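Local coordinates for protein 3,4-dihydroxy-2-butanone 4-phosphate synthase (Candida albicans, PDB 1TKS) that catalyses the conversion of D-ribulose 5-phosphate to 3,4-dihydroxy-2-butanone 4-phosphate and formate in riboflavin biosynthesis, at residues B[92-97]-B[122-127]; B[71-76]-B[87-92]. All coordinates share one frame; numbering follows the deposited sequence.

Contact 1: B[92-97]-B[122-127]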
loop_
_atom_site.group_PDB
_atom_site.type_symbol
_atom_site.label_atom_id
_atom_site.label_comp_id
_atom_site.label_asym_id
_atom_site.label_seq_id
_atom_site.Cartn_x
_atom_site.Cartn_y
_atom_site.Cartn_z
ATOM N N ASP B 92 3.461 12.856 1.805
ATOM C CA ASP B 92 2.917 12.883 3.163
ATOM C C ASP B 92 2.730 14.356 3.508
ATOM O O ASP B 92 3.575 15.187 3.171
ATOM C CB ASP B 92 3.914 12.317 4.181
ATOM C CG ASP B 92 3.988 10.806 4.171
ATOM O OD1 ASP B 92 5.053 10.288 4.554
ATOM O OD2 ASP B 92 2.995 10.151 3.804
ATOM N N PHE B 93 1.631 14.684 4.173
ATOM C CA PHE B 93 1.408 16.062 4.594
ATOM C C PHE B 93 2.367 16.208 5.772
ATOM O O PHE B 93 2.341 15.399 6.700
ATOM C CB PHE B 93 -0.028 16.256 5.070
ATOM C CG PHE B 93 -0.388 17.685 5.353
ATOM C CD1 PHE B 93 -0.402 18.625 4.329
ATOM C CD2 PHE B 93 -0.736 18.085 6.638
ATOM C CE1 PHE B 93 -0.767 19.946 4.577
ATOM C CE2 PHE B 93 -1.104 19.409 6.899
ATOM C CZ PHE B 93 -1.118 20.337 5.865
ATOM N N ALA B 94 3.212 17.231 5.732
ATOM C CA ALA B 94 4.211 17.452 6.773
ATOM C C ALA B 94 3.680 17.675 8.187
ATOM O O ALA B 94 3.925 16.867 9.083
ATOM C CB ALA B 94 5.110 18.614 6.378
ATOM N N GLU B 95 2.956 18.769 8.389
ATOM C CA GLU B 95 2.444 19.091 9.715
ATOM C C GLU B 95 1.289 18.222 10.192
ATOM O O GLU B 95 0.211 18.199 9.597
ATOM C CB GLU B 95 2.058 20.572 9.775
ATOM C CG GLU B 95 1.485 21.032 11.107
ATOM C CD GLU B 95 1.294 22.536 11.166
ATOM O OE1 GLU B 95 2.279 23.252 11.438
ATOM O OE2 GLU B 95 0.162 23.002 10.924
ATOM N N GLY B 96 1.526 17.504 11.283
ATOM C CA GLY B 96 0.491 16.649 11.824
ATOM C C GLY B 96 0.775 15.174 11.644
ATOM O O GLY B 96 0.057 14.343 12.197
ATOM N N THR B 97 1.800 14.830 10.870
ATOM C CA THR B 97 2.135 13.418 10.683
ATOM C C THR B 97 3.499 13.080 11.249
ATOM O O THR B 97 4.335 13.958 11.471
ATOM C CB THR B 97 2.145 12.987 9.192
ATOM O OG1 THR B 97 3.176 13.694 8.488
ATOM C CG2 THR B 97 0.797 13.248 8.550
ATOM N N ASP B 122 3.770 22.210 1.607
ATOM C CA ASP B 122 3.125 21.597 2.760
ATOM C C ASP B 122 3.330 20.084 2.765
ATOM O O ASP B 122 3.039 19.419 3.760
ATOM C CB ASP B 122 1.622 21.892 2.751
ATOM C CG ASP B 122 1.307 23.371 2.908
ATOM O OD1 ASP B 122 0.132 23.740 2.705
ATOM O OD2 ASP B 122 2.224 24.157 3.235
ATOM N N PHE B 123 3.832 19.538 1.660
ATOM C CA PHE B 123 4.030 18.094 1.572
ATOM C C PHE B 123 5.476 17.632 1.474
ATOM O O PHE B 123 6.343 18.326 0.936
ATOM C CB PHE B 123 3.249 17.521 0.383
ATOM C CG PHE B 123 1.776 17.816 0.426
ATOM C CD1 PHE B 123 1.287 19.049 -0.000
ATOM C CD2 PHE B 123 0.877 16.872 0.911
ATOM C CE1 PHE B 123 -0.076 19.336 0.054
ATOM C CE2 PHE B 123 -0.487 17.149 0.969
ATOM C CZ PHE B 123 -0.966 18.385 0.540
ATOM N N ILE B 124 5.714 16.443 2.018
ATOM C CA ILE B 124 7.023 15.808 1.991
ATOM C C ILE B 124 6.953 14.728 0.926
ATOM O O ILE B 124 5.982 13.969 0.858
ATOM C CB ILE B 124 7.361 15.140 3.342
ATOM C CG1 ILE B 124 7.400 16.193 4.450
ATOM C CG2 ILE B 124 8.706 14.427 3.251
ATOM C CD1 ILE B 124 7.475 15.609 5.842
ATOM N N LYS B 125 7.983 14.674 0.091
ATOM C CA LYS B 125 8.065 13.700 -0.990
ATOM C C LYS B 125 9.447 13.046 -0.949
ATOM O O LYS B 125 10.458 13.730 -0.798
ATOM C CB LYS B 125 7.851 14.409 -2.331
ATOM C CG LYS B 125 6.471 15.055 -2.454
ATOM C CD LYS B 125 6.363 15.978 -3.657
ATOM C CE LYS B 125 7.257 17.201 -3.515
ATOM N NZ LYS B 125 6.975 18.205 -4.577
ATOM N N PRO B 126 9.504 11.708 -1.055
ATOM C CA PRO B 126 8.363 10.796 -1.198
ATOM C C PRO B 126 7.559 10.661 0.089
ATOM O O PRO B 126 7.934 11.204 1.134
ATOM C CB PRO B 126 9.023 9.483 -1.615
ATOM C CG PRO B 126 10.338 9.543 -0.917
ATOM C CD PRO B 126 10.773 10.969 -1.168
ATOM N N GLY B 127 6.448 9.937 0.005
ATOM C CA GLY B 127 5.599 9.752 1.167
ATOM C C GLY B 127 4.921 8.398 1.207
ATOM O O GLY B 127 5.413 7.434 0.628
HETATM O O HOH W 1 2.430 20.789 6.232
#
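D92 and I124 form an antiparallel hydrogen-bonded pair, D92 N giving to I124 O at 2.9 Å and I124 N to D92 O at 2.7 Å, and F93 and F123 follow as a non-hydrogen-bonded pair with CA atoms 4.5 Å apart. A third bond, from A94 N to D122 O, extends the ladder beyond the strand, and a water bridges that same carbonyl to E95 N. On one face the two phenylalanines make a T-shaped (edge-to-face) pair: CD1 of F93 stands 3.7 Å above the F123 ring, near its rim, and the planes meet at 68°. With CG anti to the backbone N (chi1 -173°), the F93 ring lies beside D122, CE1 3.6 Å from D122 CB. The unit is a two-stranded antiparallel sheet of strands 91-93 and 123-124, backed by helix 103-114, where F93 and F123 both reach S112. Past F93 the chain turns away in a type II turn, A94 to T97, with T97 OG1 bonded to F93 O. On the other face the D92 carboxylate lies against the backbone of G127, OD1 3.5 Å from G127 CA, while OD2 accepts from H128 N; CG1 and CD1 of I124 pack on A94 CB.

Contact 2: B[71-76]-B[87-92]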
loop_
_atom_site.group_PDB
_atom_site.type_symbol
_atom_site.label_atom_id
_atom_site.label_comp_id
_atom_site.label_asym_id
_atom_site.label_seq_id
_atom_site.Cartn_x
_atom_site.Cartn_y
_atom_site.Cartn_z
ATOM N N GLU B 71 2.399 20.595 -7.213
ATOM C CA GLU B 71 3.713 20.155 -7.668
ATOM C C GLU B 71 3.920 18.661 -7.448
ATOM O O GLU B 71 4.922 18.234 -6.874
ATOM C CB GLU B 71 4.823 20.947 -6.969
ATOM C CG GLU B 71 4.809 22.431 -7.295
ATOM C CD GLU B 71 5.988 23.178 -6.695
ATOM O OE1 GLU B 71 6.063 24.409 -6.883
ATOM O OE2 GLU B 71 6.833 22.534 -6.039
ATOM N N LEU B 72 2.951 17.878 -7.906
ATOM C CA LEU B 72 3.003 16.426 -7.801
ATOM C C LEU B 72 3.091 15.874 -9.222
ATOM O O LEU B 72 2.095 15.433 -9.797
ATOM C CB LEU B 72 1.744 15.900 -7.101
ATOM C CG LEU B 72 1.586 16.267 -5.621
ATOM C CD1 LEU B 72 0.219 15.810 -5.116
ATOM C CD2 LEU B 72 2.701 15.617 -4.811
ATOM N N PRO B 73 4.295 15.906 -9.815
ATOM C CA PRO B 73 4.490 15.407 -11.178
ATOM C C PRO B 73 4.453 13.888 -11.276
ATOM O O PRO B 73 4.595 13.185 -10.273
ATOM C CB PRO B 73 5.854 15.977 -11.555
ATOM C CG PRO B 73 6.589 15.933 -10.257
ATOM C CD PRO B 73 5.552 16.452 -9.273
ATOM N N PRO B 74 4.245 13.363 -12.493
ATOM C CA PRO B 74 4.196 11.917 -12.712
ATOM C C PRO B 74 5.458 11.279 -12.147
ATOM O O PRO B 74 6.542 11.862 -12.209
ATOM C CB PRO B 74 4.116 11.806 -14.231
ATOM C CG PRO B 74 3.318 13.019 -14.598
ATOM C CD PRO B 74 3.959 14.090 -13.744
ATOM N N MET B 75 5.313 10.086 -11.589
ATOM C CA MET B 75 6.446 9.391 -11.006
ATOM C C MET B 75 7.523 9.172 -12.061
ATOM O O MET B 75 8.718 9.250 -11.769
ATOM C CB MET B 75 5.990 8.052 -10.441
ATOM C CG MET B 75 6.993 7.391 -9.540
ATOM S SD MET B 75 6.298 5.872 -8.906
ATOM C CE MET B 75 5.304 6.483 -7.537
ATOM N N LEU B 76 7.087 8.902 -13.288
ATOM C CA LEU B 76 8.001 8.676 -14.401
ATOM C C LEU B 76 7.868 9.822 -15.400
ATOM O O LEU B 76 6.821 9.997 -16.023
ATOM C CB LEU B 76 7.678 7.341 -15.081
ATOM C CG LEU B 76 8.686 6.761 -16.085
ATOM C CD1 LEU B 76 8.660 7.542 -17.391
ATOM C CD2 LEU B 76 10.072 6.779 -15.464
ATOM N N TYR B 87 0.724 7.340 -11.948
ATOM C CA TYR B 87 1.028 7.709 -10.570
ATOM C C TYR B 87 1.908 8.949 -10.544
ATOM O O TYR B 87 2.610 9.239 -11.511
ATOM C CB TYR B 87 1.810 6.602 -9.862
ATOM C CG TYR B 87 1.099 5.283 -9.718
ATOM C CD1 TYR B 87 1.200 4.304 -10.705
ATOM C CD2 TYR B 87 0.351 5.001 -8.579
ATOM C CE1 TYR B 87 0.575 3.070 -10.557
ATOM C CE2 TYR B 87 -0.279 3.776 -8.420
ATOM C CZ TYR B 87 -0.163 2.815 -9.409
ATOM O OH TYR B 87 -0.774 1.595 -9.251
ATOM N N THR B 88 1.873 9.670 -9.429
ATOM C CA THR B 88 2.723 10.842 -9.255
ATOM C C THR B 88 3.673 10.423 -8.143
ATOM O O THR B 88 3.528 9.335 -7.578
ATOM C CB THR B 88 1.948 12.088 -8.758
ATOM O OG1 THR B 88 1.630 11.941 -7.366
ATOM C CG2 THR B 88 0.671 12.269 -9.545
ATOM N N ILE B 89 4.649 11.268 -7.835
ATOM C CA ILE B 89 5.575 10.969 -6.753
ATOM C C ILE B 89 4.705 10.884 -5.501
ATOM O O ILE B 89 3.737 11.627 -5.366
ATOM C CB ILE B 89 6.605 12.097 -6.593
ATOM C CG1 ILE B 89 7.258 12.380 -7.944
ATOM C CG2 ILE B 89 7.651 11.717 -5.553
ATOM C CD1 ILE B 89 8.093 13.641 -7.971
ATOM N N THR B 90 5.030 9.971 -4.596
ATOM C CA THR B 90 4.243 9.817 -3.377
ATOM C C THR B 90 4.477 10.992 -2.437
ATOM O O THR B 90 5.436 11.741 -2.606
ATOM C CB THR B 90 4.595 8.516 -2.653
ATOM O OG1 THR B 90 5.999 8.487 -2.379
ATOM C CG2 THR B 90 4.224 7.319 -3.515
ATOM N N CYS B 91 3.616 11.140 -1.434
ATOM C CA CYS B 91 3.746 12.253 -0.505
ATOM C C CYS B 91 3.049 12.041 0.837
ATOM O O CYS B 91 2.183 11.174 0.986
ATOM C CB CYS B 91 3.179 13.523 -1.147
ATOM S SG CYS B 91 1.369 13.463 -1.357
ATOM N N ASP B 92 3.461 12.856 1.805
ATOM C CA ASP B 92 2.917 12.883 3.163
ATOM C C ASP B 92 2.730 14.356 3.508
ATOM O O ASP B 92 3.575 15.187 3.171
ATOM C CB ASP B 92 3.914 12.317 4.181
ATOM C CG ASP B 92 3.988 10.806 4.171
ATOM O OD1 ASP B 92 5.053 10.288 4.554
ATOM O OD2 ASP B 92 2.995 10.151 3.804
HETATM O O HOH W 2 3.877 7.900 -13.600
#
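P73 and I89 meet through one corner of the pyrrolidine ring, CG touching I89 CD1 at 3.6 Å with ring atom CD a little farther from the same methyl, whereas the phenol ring of Y87 leads away from 71-76 and touches Y57, C59 and L132. The arrangement is a single backbone bridge, P74 with T88, between the loop after helix 64-69 and the approach to strand 91-93; that helix ends in a Schellman motif at E71. Two bonds hold the bridge. I89 N gives to P73 O at 3.1 Å, nearly along the C=O axis, and M75 N gives to Y87 O at 2.8 Å, tilted 33° from that carbonyl's plane. Each carbonyl also receives a CA-H...O contact, from T88 and P74 respectively, and Y87 O accepts a further bond from a water.

M75 carries much of the side-chain contact. Its chain is extended until chi3 (-82°) bends CE back over 87-92, 3.4 Å from T88 O and close to Y87 CB, the part of the tyrosine side chain that it meets. M75 also packs on T90 of the second subunit, and T90 on M75 of that subunit, so this loop pair takes part in the dimer interface. At the other end L72 sends CD2 to C91 CB at 4.2 Å, and both side chains lean on L113 of helix 103-114. The side chain of Y87 approaches that of T85, which probably binds D-ribulose 5-phosphate, to about 4 Å, so the Y87 end of the contact lies near a probable substrate-binding residue. T88 lays CG2 alongside L72 O, 3.5 Å away, with CB as close to the same oxygen, while its OG1 donates to I89 O at 2.9 Å from above the carbonyl plane.

Overall arrangement
Contact 2 closes before contact 1 opens, so the two follow in series along the chain, with centres about 12 Å apart on the same side of the subunit. They share D92 and strand 91-93: contact 2 ties the approach to that strand back to the loop after helix 64-69, and contact 1 pairs the strand with 123-124. The corner at 125-126 joins them, K125 NZ bonding to E71 O and G127 N to T90 OG1, with P126 packed on T90. Both contacts reach the second subunit, P126 packing on Y87 there and L76 on I89. The two thus lie together at the subunit interface, and only contact 2, through Y87, comes close to a probable substrate-binding residue, T85.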